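Long-range contacts in CG14216 (Drosophila melanogaster, PDB 3P9Y), which probably removes phosphate from phosphoserine in the C-terminal domain of RNA polymerase II, acting as a protein phosphatase in RNA processing and termination: residues Ser18-Ser23 with Glu44-Pro49; Thr63-Ile68 with Lys97-Phe102. The protein carries 2 engineered substitutions. All blocks are in the same frame, centred on the assembly; numbering follows the deposited sequence.

Interaction 1. Residues Ser18-Ser23 with Glu44-Pro49; sequences SNMNRS and ERVKLP
Ser18 turns OG anti to its own carbonyl carbon (chi1 -64°), which places the hydroxyl beside Lys47 N, while Met20 bends at chi2 (-67°) and brings SD round toward Leu48. Lys47 N donates to Ser18 OG over 3.1 Å, with 156° at the hydrogen. A water lies 2.9 Å from Ser18 OG and donates to Arg45 O at 2.7 Å, so this hydroxyl is tied to the 44-49 segment both directly and through the solvent molecule. Residues 18-23 belong to the phosphate-binding loop of the LMW PTP-like fold, which leads into helix 22-32: the backbone N atoms of Ser18, Met20 and Asn21, together with Arg22 NE, hydrogen-bond to a modified side chain of the bound peptide. Lys47 makes backbone hydrogen bonds to the same peptide, so the two segments border one binding site. Met20 crosses Val46 and Leu48 at about a right angle. Its CE touches Val46 CG1 at 3.7 Å, and its CG meets Leu48 CD1, also at 3.7 Å. An alanine in place of Met20 would probably open a gap against both branched side chains, leaving Val46 CG1 and Leu48 CD1 without their partners on the loop. Leu89 of helix 85-95 touches both Met20 and Leu48, and Val46 and Leu48 pair through their backbones with Tyr59 and Asn57.

Interaction 2. Residues Thr63-Ile68 with Lys97-Phe102; sequences TKYEDI and KCPERF
Tyr65 and Pro99 reach toward each other tip to tip, with Pro99 CD over one face of the phenol ring, offset toward the rim. Pro99 CD stands 3.4 Å from the ring centroid of Tyr65 and 15° off the ring normal, the geometry of a CH-pi contact. Farther out, Pro99 CA lies 3.4 Å from Tyr65 OH, which is bonded to Asn19. The backbone of the same tyrosine is bonded too: Tyr65 N donates to Lys97 O at 3.2 Å, with 158° at the hydrogen. Lys97 O also accepts a bond from a water at 2.8 Å, and that water in turn accepts from Glu66 N. One carbonyl thus serves the first turn of helix 65-82 directly, through Tyr65 N, and by way of the water, through Glu66 N, just after Lys64 at the N-cap position. The two lysines, by contrast, cross obliquely. Lys97 bends at chi4 (75°), which sets its NZ beside Lys64 CE. Lys64 CE and Lys97 CE are 3.5 Å apart, tighter than usual van der Waals contact. Lys64 NZ lies 3.8 Å from Lys97 NZ; these like charges probably repel, and the lysines meet mainly through their aliphatic carbons. Helix 85-95 touches Tyr65 through Leu89 and Asn92, whereas the loop carrying Pro99 runs on to pair Glu100 and Phe102 through their backbones with Gly41 of strand 36-41, at the margin of the five-stranded sheet.

The centres of interactions 1 and 2 lie about 10 Å apart, on the same side of the chain's centre, and they come in series: 44-49 is complete before 63-68 begins. They meet directly where Asn19 O and Tyr65 OH, 2.7 Å apart, form a probable hydrogen bond, and where Met20 CE packs 3.5 Å from Tyr65 CD1. Helix 85-95 is common ground, since its Leu89 is shared by both contacts. The two-stranded sheet of 46-48 and 57-59 leads through Thr63 and Lys64 into helix 65-82. Interaction 2 thus probably acts as a second shell to the phosphate-binding loop, since Tyr65 touches both Asn19 and Met20, while interaction 1 borders the peptide site itself.

Interaction 1. Residues Ser18-Ser23 with Glu44-Pro49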
ATOM      1  N   SER A  18       6.324   4.155  -4.235  1.00 20.56           N
ATOM      2  CA  SER A  18       6.049   5.551  -4.571  1.00 21.67           C
ATOM      3  C   SER A  18       4.667   6.020  -4.129  1.00 20.53           C
ATOM      4  O   SER A  18       4.308   7.178  -4.337  1.00 21.07           O
ATOM      5  CB  SER A  18       6.203   5.770  -6.080  1.00 23.28           C
ATOM      6  OG  SER A  18       7.540   5.544  -6.493  1.00 25.68           O
ATOM      7  N   ASN A  19       3.904   5.120  -3.514  1.00 19.91           N
ATOM      8  CA  ASN A  19       2.534   5.398  -3.087  1.00 18.97           C
ATOM      9  C   ASN A  19       1.706   5.896  -4.268  1.00 18.69           C
ATOM     10  O   ASN A  19       0.961   6.874  -4.156  1.00 19.76           O
ATOM     11  CB  ASN A  19       2.530   6.420  -1.949  1.00 19.08           C
ATOM     12  CG  ASN A  19       1.166   6.585  -1.304  1.00 19.36           C
ATOM     13  OD1 ASN A  19       0.373   5.650  -1.198  1.00 18.74           O
ATOM     14  ND2 ASN A  19       0.900   7.787  -0.856  1.00 19.09           N
ATOM     15  N   MET A  20       1.847   5.201  -5.393  1.00 18.44           N
ATOM     16  CA  MET A  20       1.233   5.599  -6.660  1.00 19.32           C
ATOM     17  C   MET A  20       0.304   4.528  -7.217  1.00 18.92           C
ATOM     18  O   MET A  20      -0.854   4.798  -7.512  1.00 18.51           O
ATOM     19  CB  MET A  20       2.313   5.882  -7.706  1.00 19.33           C
ATOM     20  CG  MET A  20       2.706   7.339  -7.806  1.00 22.72           C
ATOM     21  SD  MET A  20       1.381   8.380  -8.457  1.00 22.38           S
ATOM     22  CE  MET A  20       2.006   9.985  -7.983  1.00 25.45           C
ATOM     23  N   ASN A  21       0.823   3.317  -7.385  1.00 17.96           N
ATOM     24  CA  ASN A  21       0.076   2.258  -8.051  1.00 18.66           C
ATOM     25  C   ASN A  21      -0.473   1.223  -7.077  1.00 17.98           C
ATOM     26  O   ASN A  21      -1.653   1.245  -6.743  1.00 17.25           O
ATOM     27  CB  ASN A  21       0.959   1.570  -9.095  1.00 19.58           C
ATOM     28  CG  ASN A  21       0.233   0.474  -9.847  1.00 19.08           C
ATOM     29  OD1 ASN A  21      -0.976   0.548 -10.069  1.00 20.92           O
ATOM     30  ND2 ASN A  21       0.972  -0.548 -10.252  1.00 18.77           N
ATOM     31  N   ARG A  22       0.392   0.323  -6.622  1.00 17.52           N
ATOM     32  CA  ARG A  22      -0.039  -0.847  -5.856  1.00 16.55           C
ATOM     33  C   ARG A  22      -0.733  -0.502  -4.537  1.00 15.43           C
ATOM     34  O   ARG A  22      -1.774  -1.074  -4.216  1.00 15.17           O
ATOM     35  CB  ARG A  22       1.159  -1.768  -5.606  1.00 17.46           C
ATOM     36  CG  ARG A  22       1.672  -2.472  -6.866  1.00 17.25           C
ATOM     37  CD  ARG A  22       3.064  -3.083  -6.655  1.00 18.17           C
ATOM     38  NE  ARG A  22       4.073  -2.060  -6.379  1.00 18.10           N
ATOM     39  CZ  ARG A  22       5.334  -2.313  -6.038  1.00 18.48           C
ATOM     40  NH1 ARG A  22       5.760  -3.562  -5.921  1.00 18.77           N
ATOM     41  NH2 ARG A  22       6.171  -1.311  -5.815  1.00 18.59           N
ATOM     42  N   SER A  23      -0.166   0.424  -3.769  1.00 15.20           N
ATOM     43  CA  SER A  23      -0.745   0.772  -2.473  1.00 15.62           C
ATOM     44  C   SER A  23      -2.073   1.500  -2.641  1.00 15.42           C
ATOM     45  O   SER A  23      -2.954   1.393  -1.798  1.00 15.15           O
ATOM     46  CB  SER A  23       0.209   1.644  -1.655  1.00 16.16           C
ATOM     47  OG  SER A  23       0.287   2.958  -2.179  1.00 17.37           O
ATOM     48  N   GLU A  44      12.679   7.171  -1.574  1.00 31.79           N
ATOM     49  CA  GLU A  44      13.130   8.509  -1.228  1.00 34.27           C
ATOM     50  C   GLU A  44      12.283   9.528  -1.978  1.00 32.71           C
ATOM     51  O   GLU A  44      12.031  10.625  -1.486  1.00 33.67           O
ATOM     52  CB  GLU A  44      14.611   8.681  -1.577  1.00 36.20           C
ATOM     53  CG  GLU A  44      15.544   7.864  -0.696  1.00 41.20           C
ATOM     54  CD  GLU A  44      16.999   7.965  -1.123  1.00 52.07           C
ATOM     55  OE1 GLU A  44      17.262   8.359  -2.283  1.00 53.29           O
ATOM     56  OE2 GLU A  44      17.881   7.645  -0.296  1.00 56.10           O
ATOM     57  N   ARG A  45      11.836   9.148  -3.170  1.00 31.95           N
ATOM     58  CA  ARG A  45      11.030  10.029  -4.003  1.00 32.81           C
ATOM     59  C   ARG A  45       9.967   9.251  -4.771  1.00 30.69           C
ATOM     60  O   ARG A  45      10.075   8.037  -4.958  1.00 29.13           O
ATOM     61  CB  ARG A  45      11.927  10.779  -4.992  1.00 37.89           C
ATOM     62  CG  ARG A  45      12.972  11.661  -4.330  1.00 45.39           C
ATOM     63  CD  ARG A  45      13.967  12.198  -5.343  1.00 58.20           C
ATOM     64  NE  ARG A  45      15.005  13.008  -4.708  1.00 74.67           N
ATOM     65  CZ  ARG A  45      16.027  13.560  -5.358  1.00 87.32           C
ATOM     66  NH1 ARG A  45      16.156  13.392  -6.668  1.00 92.41           N
ATOM     67  NH2 ARG A  45      16.921  14.281  -4.696  1.00 93.42           N
ATOM     68  N   VAL A  46       8.939   9.966  -5.215  1.00 28.98           N
ATOM     69  CA  VAL A  46       7.900   9.393  -6.061  1.00 27.95           C
ATOM     70  C   VAL A  46       8.416   9.257  -7.489  1.00 28.53           C
ATOM     71  O   VAL A  46       8.932  10.211  -8.058  1.00 30.08           O
ATOM     72  CB  VAL A  46       6.642  10.278  -6.059  1.00 26.91           C
ATOM     73  CG1 VAL A  46       5.563   9.676  -6.945  1.00 24.97           C
ATOM     74  CG2 VAL A  46       6.139  10.468  -4.637  1.00 25.71           C
ATOM     75  N   LYS A  47       8.271   8.070  -8.068  1.00 28.01           N
ATOM     76  CA  LYS A  47       8.828   7.794  -9.387  1.00 28.98           C
ATOM     77  C   LYS A  47       7.812   7.144 -10.316  1.00 28.58           C
ATOM     78  O   LYS A  47       7.362   6.029 -10.066  1.00 29.96           O
ATOM     79  CB  LYS A  47      10.051   6.880  -9.262  1.00 31.82           C
ATOM     80  CG  LYS A  47      11.246   7.514  -8.562  1.00 34.82           C
ATOM     81  CD  LYS A  47      12.485   6.637  -8.703  1.00 41.59           C
ATOM     82  CE  LYS A  47      13.749   7.344  -8.225  1.00 49.10           C
ATOM     83  NZ  LYS A  47      13.727   7.657  -6.767  1.00 46.34           N
ATOM     84  N   LEU A  48       7.462   7.846 -11.389  1.00 28.00           N
ATOM     85  CA  LEU A  48       6.588   7.302 -12.423  1.00 29.08           C
ATOM     86  C   LEU A  48       7.380   7.086 -13.704  1.00 29.48           C
ATOM     87  O   LEU A  48       8.349   7.794 -13.960  1.00 30.30           O
ATOM     88  CB  LEU A  48       5.420   8.250 -12.705  1.00 28.24           C
ATOM     89  CG  LEU A  48       4.345   8.355 -11.627  1.00 28.15           C
ATOM     90  CD1 LEU A  48       4.905   8.955 -10.357  1.00 27.83           C
ATOM     91  CD2 LEU A  48       3.174   9.184 -12.127  1.00 29.14           C
ATOM     92  N   PRO A  49       6.966   6.108 -14.518  1.00 29.99           N
ATOM     93  CA  PRO A  49       7.653   5.845 -15.787  1.00 32.57           C
ATOM     94  C   PRO A  49       7.489   7.015 -16.756  1.00 34.29           C
ATOM     95  O   PRO A  49       6.550   7.796 -16.615  1.00 32.12           O
ATOM     96  CB  PRO A  49       6.938   4.602 -16.320  1.00 32.87           C
ATOM     97  CG  PRO A  49       5.580   4.654 -15.702  1.00 31.10           C
ATOM     98  CD  PRO A  49       5.774   5.261 -14.345  1.00 28.93           C
TER
HETATM   99  O   HOH W   1      10.199   5.341  -5.363  1.00 27.89           O

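Interaction 2. Residues Thr63-Ile68 with Lys97-Phe102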
ATOM      1  N   THR A  63       4.138  16.282  -3.112  1.00 27.64           N
ATOM      2  CA  THR A  63       3.630  16.833  -4.364  1.00 28.61           C
ATOM      3  C   THR A  63       2.219  16.298  -4.594  1.00 27.74           C
ATOM      4  O   THR A  63       2.018  15.090  -4.664  1.00 28.00           O
ATOM      5  CB  THR A  63       4.503  16.427  -5.573  1.00 29.12           C
ATOM      6  OG1 THR A  63       5.876  16.749  -5.324  1.00 32.58           O
ATOM      7  CG2 THR A  63       4.044  17.145  -6.836  1.00 28.77           C
ATOM      8  N   LYS A  64       1.243  17.193  -4.700  1.00 28.07           N
ATOM      9  CA  LYS A  64      -0.138  16.789  -4.937  1.00 28.51           C
ATOM     10  C   LYS A  64      -0.255  15.935  -6.196  1.00 28.27           C
ATOM     11  O   LYS A  64       0.407  16.203  -7.199  1.00 29.02           O
ATOM     12  CB  LYS A  64      -1.037  18.016  -5.080  1.00 31.89           C
ATOM     13  CG  LYS A  64      -1.169  18.865  -3.830  1.00 36.77           C
ATOM     14  CD  LYS A  64      -2.118  20.031  -4.089  1.00 44.62           C
ATOM     15  CE  LYS A  64      -2.084  21.057  -2.974  1.00 54.63           C
ATOM     16  NZ  LYS A  64      -2.904  22.256  -3.300  1.00 59.69           N
ATOM     17  N   TYR A  65      -1.096  14.906  -6.142  1.00 27.38           N
ATOM     18  CA  TYR A  65      -1.363  14.084  -7.316  1.00 27.65           C
ATOM     19  C   TYR A  65      -1.876  14.965  -8.448  1.00 29.06           C
ATOM     20  O   TYR A  65      -1.593  14.722  -9.615  1.00 27.35           O
ATOM     21  CB  TYR A  65      -2.406  13.005  -7.012  1.00 25.56           C
ATOM     22  CG  TYR A  65      -1.946  11.924  -6.057  1.00 23.39           C
ATOM     23  CD1 TYR A  65      -0.953  11.022  -6.421  1.00 22.47           C
ATOM     24  CD2 TYR A  65      -2.519  11.795  -4.800  1.00 22.41           C
ATOM     25  CE1 TYR A  65      -0.535  10.026  -5.551  1.00 21.63           C
ATOM     26  CE2 TYR A  65      -2.109  10.806  -3.924  1.00 22.04           C
ATOM     27  CZ  TYR A  65      -1.116   9.922  -4.306  1.00 20.77           C
ATOM     28  OH  TYR A  65      -0.709   8.935  -3.435  1.00 21.57           O
ATOM     29  N   GLU A  66      -2.639  15.990  -8.090  1.00 30.92           N
ATOM     30  CA  GLU A  66      -3.228  16.883  -9.077  1.00 34.61           C
ATOM     31  C   GLU A  66      -2.147  17.640  -9.847  1.00 33.90           C
ATOM     32  O   GLU A  66      -2.271  17.858 -11.051  1.00 33.92           O
ATOM     33  CB  GLU A  66      -4.179  17.869  -8.398  1.00 36.91           C
ATOM     34  CG  GLU A  66      -4.834  18.846  -9.357  1.00 46.61           C
ATOM     35  CD  GLU A  66      -5.783  19.801  -8.662  1.00 56.95           C
ATOM     36  OE1 GLU A  66      -5.869  19.754  -7.415  1.00 53.35           O
ATOM     37  OE2 GLU A  66      -6.442  20.599  -9.363  1.00 68.55           O
ATOM     38  N   ASP A  67      -1.087  18.037  -9.150  1.00 30.79           N
ATOM     39  CA  ASP A  67       0.002  18.770  -9.783  1.00 33.06           C
ATOM     40  C   ASP A  67       0.854  17.863 -10.661  1.00 32.96           C
ATOM     41  O   ASP A  67       1.335  18.284 -11.709  1.00 33.43           O
ATOM     42  CB  ASP A  67       0.872  19.455  -8.732  1.00 32.86           C
ATOM     43  CG  ASP A  67       0.184  20.643  -8.099  1.00 34.00           C
ATOM     44  OD1 ASP A  67      -0.792  21.142  -8.695  1.00 35.71           O
ATOM     45  OD2 ASP A  67       0.613  21.077  -7.010  1.00 35.62           O
ATOM     46  N   ILE A  68       1.046  16.620 -10.236  1.00 31.86           N
ATOM     47  CA  ILE A  68       1.771  15.657 -11.055  1.00 30.78           C
ATOM     48  C   ILE A  68       0.968  15.390 -12.321  1.00 31.17           C
ATOM     49  O   ILE A  68       1.525  15.268 -13.407  1.00 32.14           O
ATOM     50  CB  ILE A  68       2.019  14.343 -10.294  1.00 29.83           C
ATOM     51  CG1 ILE A  68       2.903  14.609  -9.069  1.00 29.33           C
ATOM     52  CG2 ILE A  68       2.661  13.309 -11.210  1.00 29.17           C
ATOM     53  CD1 ILE A  68       3.107  13.406  -8.178  1.00 28.63           C
ATOM     54  N   LYS A  97      -4.913  13.852  -1.034  1.00 24.28           N
ATOM     55  CA  LYS A  97      -4.216  15.000  -1.588  1.00 26.20           C
ATOM     56  C   LYS A  97      -2.913  14.618  -2.273  1.00 25.16           C
ATOM     57  O   LYS A  97      -2.655  15.037  -3.398  1.00 27.27           O
ATOM     58  CB  LYS A  97      -3.929  15.993  -0.455  1.00 32.22           C
ATOM     59  CG  LYS A  97      -3.203  17.265  -0.865  1.00 39.39           C
ATOM     60  CD  LYS A  97      -2.631  17.964   0.368  1.00 47.96           C
ATOM     61  CE  LYS A  97      -2.216  19.400   0.083  1.00 62.99           C
ATOM     62  NZ  LYS A  97      -3.387  20.316  -0.037  1.00 65.68           N
ATOM     63  N   CYS A  98      -2.086  13.822  -1.603  1.00 23.49           N
ATOM     64  CA  CYS A  98      -0.730  13.593  -2.085  1.00 24.79           C
ATOM     65  C   CYS A  98      -0.093  12.306  -1.574  1.00 22.72           C
ATOM     66  O   CYS A  98      -0.492  11.770  -0.543  1.00 21.86           O
ATOM     67  CB  CYS A  98       0.154  14.765  -1.657  1.00 27.46           C
ATOM     68  SG  CYS A  98       0.321  14.905   0.143  1.00 28.15           S
ATOM     69  N   PRO A  99       0.921  11.816  -2.300  1.00 23.31           N
ATOM     70  CA  PRO A  99       1.725  10.679  -1.840  1.00 21.95           C
ATOM     71  C   PRO A  99       2.398  10.965  -0.493  1.00 23.42           C
ATOM     72  O   PRO A  99       2.895  12.079  -0.290  1.00 24.69           O
ATOM     73  CB  PRO A  99       2.796  10.520  -2.923  1.00 22.72           C
ATOM     74  CG  PRO A  99       2.522  11.534  -3.972  1.00 23.65           C
ATOM     75  CD  PRO A  99       1.246  12.233  -3.673  1.00 24.14           C
ATOM     76  N   GLU A 100       2.419   9.978   0.401  1.00 22.38           N
ATOM     77  CA  GLU A 100       3.028  10.116   1.719  1.00 22.67           C
ATOM     78  C   GLU A 100       4.096   9.052   1.915  1.00 22.15           C
ATOM     79  O   GLU A 100       3.968   7.939   1.409  1.00 20.00           O
ATOM     80  CB  GLU A 100       1.973   9.949   2.802  1.00 21.57           C
ATOM     81  CG  GLU A 100       0.715  10.756   2.582  1.00 23.03           C
ATOM     82  CD  GLU A 100      -0.335  10.441   3.619  1.00 23.59           C
ATOM     83  OE1 GLU A 100      -0.142  10.825   4.791  1.00 26.23           O
ATOM     84  OE2 GLU A 100      -1.347   9.799   3.273  1.00 22.77           O
ATOM     85  N   ARG A 101       5.142   9.400   2.659  1.00 22.37           N
ATOM     86  CA  ARG A 101       6.243   8.482   2.924  1.00 23.37           C
ATOM     87  C   ARG A 101       6.010   7.822   4.280  1.00 22.38           C
ATOM     88  O   ARG A 101       5.696   8.498   5.260  1.00 23.59           O
ATOM     89  CB  ARG A 101       7.585   9.231   2.904  1.00 24.09           C
ATOM     90  CG  ARG A 101       8.741   8.420   2.314  1.00 25.49           C
ATOM     91  CD  ARG A 101      10.036   9.228   2.204  1.00 27.49           C
ATOM     92  NE  ARG A 101      10.910   9.035   3.362  1.00 29.07           N
ATOM     93  CZ  ARG A 101      12.015   8.289   3.369  1.00 29.45           C
ATOM     94  NH1 ARG A 101      12.421   7.655   2.278  1.00 30.75           N
ATOM     95  NH2 ARG A 101      12.728   8.182   4.479  1.00 31.01           N
ATOM     96  N   PHE A 102       6.155   6.503   4.333  1.00 21.11           N
ATOM     97  CA  PHE A 102       5.872   5.762   5.553  1.00 21.98           C
ATOM     98  C   PHE A 102       6.810   6.173   6.679  1.00 23.27           C
ATOM     99  O   PHE A 102       6.400   6.266   7.833  1.00 22.42           O
ATOM    100  CB  PHE A 102       5.996   4.253   5.323  1.00 20.54           C
ATOM    101  CG  PHE A 102       5.835   3.441   6.579  1.00 20.48           C
ATOM    102  CD1 PHE A 102       4.588   3.274   7.158  1.00 21.05           C
ATOM    103  CD2 PHE A 102       6.933   2.860   7.192  1.00 21.40           C
ATOM    104  CE1 PHE A 102       4.437   2.541   8.323  1.00 20.39           C
ATOM    105  CE2 PHE A 102       6.789   2.122   8.358  1.00 21.91           C
ATOM    106  CZ  PHE A 102       5.541   1.963   8.922  1.00 20.74           C
TER
HETATM  107  O   HOH W   2      -4.064  16.145  -5.501  1.00 29.21           O